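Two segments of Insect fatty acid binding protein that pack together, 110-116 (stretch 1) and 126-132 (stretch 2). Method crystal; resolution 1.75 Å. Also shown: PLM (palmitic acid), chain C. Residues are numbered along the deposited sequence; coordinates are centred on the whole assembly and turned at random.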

# COMPACT_ATOMS: atom_id res chain seq x y z
N GLY A 110 -9.57 -5.94 13.68
CA GLY A 110 -10.54 -5.02 14.18
C GLY A 110 -10.36 -3.71 13.45
O GLY A 110 -10.17 -3.68 12.22
N ASP A 111 -10.42 -2.66 14.25
CA ASP A 111 -10.28 -1.33 13.75
C ASP A 111 -8.83 -0.95 13.48
O ASP A 111 -8.57 0.18 13.12
CB ASP A 111 -10.96 -0.35 14.66
CG ASP A 111 -12.45 -0.32 14.42
OD1 ASP A 111 -12.95 -1.01 13.42
OD2 ASP A 111 -13.15 0.35 15.09
N ASP A 112 -7.90 -1.87 13.62
CA ASP A 112 -6.53 -1.49 13.33
C ASP A 112 -6.01 -2.19 12.09
O ASP A 112 -6.34 -3.36 11.84
CB ASP A 112 -5.58 -1.95 14.48
CG ASP A 112 -5.86 -1.32 15.81
OD1 ASP A 112 -5.67 -0.06 15.87
OD2 ASP A 112 -6.26 -1.93 16.73
N LEU A 113 -5.17 -1.49 11.32
CA LEU A 113 -4.56 -2.04 10.11
C LEU A 113 -3.05 -1.74 10.27
O LEU A 113 -2.73 -0.58 10.53
CB LEU A 113 -5.15 -1.45 8.81
CG LEU A 113 -4.24 -1.56 7.57
CD1 LEU A 113 -3.92 -3.01 7.10
CD2 LEU A 113 -4.90 -0.82 6.40
N VAL A 114 -2.17 -2.73 10.17
CA VAL A 114 -0.74 -2.49 10.32
C VAL A 114 -0.13 -2.89 9.01
O VAL A 114 -0.40 -3.96 8.56
CB VAL A 114 -0.15 -3.40 11.43
CG1 VAL A 114 1.35 -3.12 11.59
CG2 VAL A 114 -0.86 -3.16 12.81
N VAL A 115 0.67 -2.04 8.39
CA VAL A 115 1.30 -2.38 7.14
C VAL A 115 2.80 -2.42 7.39
O VAL A 115 3.35 -1.46 7.90
CB VAL A 115 1.03 -1.28 6.06
CG1 VAL A 115 1.72 -1.70 4.74
CG2 VAL A 115 -0.48 -1.15 5.72
N THR A 116 3.43 -3.54 7.06
CA THR A 116 4.85 -3.71 7.26
C THR A 116 5.42 -3.70 5.86
O THR A 116 4.97 -4.46 5.02
CB THR A 116 5.10 -5.05 7.89
OG1 THR A 116 4.38 -4.99 9.13
CG2 THR A 116 6.61 -5.15 8.22
C1 PLM C . 0.02 1.28 2.30
O1 PLM C . -0.96 0.54 2.50
O2 PLM C . 0.31 2.22 3.05
C2 PLM C . 0.91 1.10 1.05
C3 PLM C . 2.13 2.04 0.94
C4 PLM C . 1.84 3.24 -0.01
C5 PLM C . 2.48 3.07 -1.40
C6 PLM C . 3.67 4.01 -1.61
C7 PLM C . 4.51 3.47 -2.76
C8 PLM C . 5.54 4.42 -3.34
C9 PLM C . 6.83 3.59 -3.43
CA PLM C . 7.31 3.28 -4.85
CB PLM C . 7.47 1.76 -5.03
CC PLM C . 8.42 1.38 -6.19
CD PLM C . 8.50 -0.17 -6.39
CE PLM C . 9.89 -0.74 -6.15
CF PLM C . 10.28 -0.47 -4.69
CG PLM C . 11.67 -1.03 -4.30
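Stretch 2, residues 126-132: ARRYYKA

Neighbouring strands of a β-sheet must satisfy two demands at once, burying apolar side chains and pairing the backbone amides that face the partner strand, and this segment pair illustrates how both are met. On the face carrying Leu113, Val115, Arg128 and Tyr130, the apolar centre is built around the tyrosine: Leu113 CB lies 4.0 Å from Tyr130 CB, and Val115 CG2 lies 4.0 Å from Tyr130 CE1. The other face repeats the theme more modestly, with Val114 CG1 placed 4.0 Å from Tyr129 CE1 and 3.6 Å from Arg127 CD.

These contacts follow from the backbone register. Residues 126-131 form an extended strand running antiparallel to strand 112-116, with 165° between their directions and a closest axial approach of 4.8 Å. Leu113 pairs with Tyr130 through two hydrogen bonds, Leu113 N to Tyr130 O at 3.0 Å and Tyr130 N to Leu113 O at 2.9 Å. Val115 and Arg128 do the same, Val115 N to Arg128 O at 2.8 Å and Arg128 N to Val115 O at 3.0 Å. Between and beyond them, Val114 faces Tyr129, Asp112 faces Lys131 and Thr116 faces Arg127 as non-hydrogen-bonded pairs. Past Lys131, Ala132 N still donates to Asp111 O at 3.0 Å.

Polar groups close the margins. Arg127 NE donates to Thr116 OG1 at 3.0 Å, while its NH1 reaches Tyr129 OH at 3.0 Å, so the guanidinium ties Thr116 across the interface to Tyr129 of its own strand, with Val114 CG1 over one face. At the other end, Lys131 NZ and Asp112 OD1 form a salt bridge, weak as a hydrogen bond at 3.4 Å. On the buried face that carries Leu113, Val115, Arg128 and Tyr130, as befits a fatty acid binding protein, palmitic acid O2 accepts from Tyr130 OH at 2.7 Å and Arg128 NH1 at 2.9 Å.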

# COMPACT_ATOMS: atom_id res chain seq x y z
N ALA A 126 9.72 -0.70 7.42
CA ALA A 126 8.93 0.53 7.58
C ALA A 126 7.55 0.08 8.02
O ALA A 126 7.16 -1.03 7.65
CB ALA A 126 8.77 1.39 6.28
N ARG A 127 6.84 0.92 8.80
CA ARG A 127 5.52 0.56 9.27
C ARG A 127 4.57 1.71 9.09
O ARG A 127 4.96 2.85 9.26
CB ARG A 127 5.57 0.34 10.78
CG ARG A 127 5.99 -1.07 11.11
CD ARG A 127 4.76 -1.94 11.28
NE ARG A 127 5.01 -3.33 11.59
CZ ARG A 127 5.17 -3.75 12.84
NH1 ARG A 127 5.16 -2.90 13.84
NH2 ARG A 127 5.38 -5.07 13.07
N ARG A 128 3.32 1.38 8.74
CA ARG A 128 2.27 2.37 8.58
C ARG A 128 1.12 1.82 9.40
O ARG A 128 0.73 0.68 9.21
CB ARG A 128 1.85 2.75 7.17
CG ARG A 128 3.08 3.15 6.30
CD ARG A 128 2.59 3.61 4.95
NE ARG A 128 2.40 5.06 4.86
CZ ARG A 128 1.85 5.60 3.77
NH1 ARG A 128 1.45 4.84 2.74
NH2 ARG A 128 1.71 6.88 3.71
N TYR A 129 0.62 2.62 10.33
CA TYR A 129 -0.47 2.27 11.23
C TYR A 129 -1.72 3.08 10.85
O TYR A 129 -1.71 4.32 10.79
CB TYR A 129 -0.07 2.57 12.70
CG TYR A 129 1.21 1.89 13.10
CD1 TYR A 129 1.21 0.59 13.63
CD2 TYR A 129 2.42 2.55 12.94
CE1 TYR A 129 2.38 -0.04 13.99
CE2 TYR A 129 3.62 1.92 13.30
CZ TYR A 129 3.61 0.66 13.83
OH TYR A 129 4.79 0.06 14.18
N TYR A 130 -2.82 2.36 10.61
CA TYR A 130 -4.06 3.00 10.25
C TYR A 130 -5.15 2.57 11.22
O TYR A 130 -5.07 1.51 11.83
CB TYR A 130 -4.43 2.46 8.85
CG TYR A 130 -3.61 2.83 7.61
CD1 TYR A 130 -2.37 2.26 7.38
CD2 TYR A 130 -4.16 3.71 6.67
CE1 TYR A 130 -1.65 2.60 6.22
CE2 TYR A 130 -3.47 4.04 5.50
CZ TYR A 130 -2.21 3.47 5.30
OH TYR A 130 -1.54 3.76 4.17
N LYS A 131 -6.16 3.40 11.35
CA LYS A 131 -7.26 3.13 12.23
C LYS A 131 -8.61 3.46 11.56
O LYS A 131 -8.75 4.46 10.86
CB LYS A 131 -6.93 4.06 13.40
CG LYS A 131 -7.67 3.82 14.66
CD LYS A 131 -6.89 2.96 15.62
CE LYS A 131 -6.27 3.73 16.75
NZ LYS A 131 -5.22 2.97 17.44
N ALA A 132 -9.61 2.61 11.79
CA ALA A 132 -10.96 2.79 11.27
C ALA A 132 -11.73 3.32 12.46
O ALA A 132 -11.26 3.30 13.58
CB ALA A 132 -11.54 1.48 10.77
OXT ALA A 132 -12.83 3.81 12.33
O HOH W 1 -3.62 1.13 14.26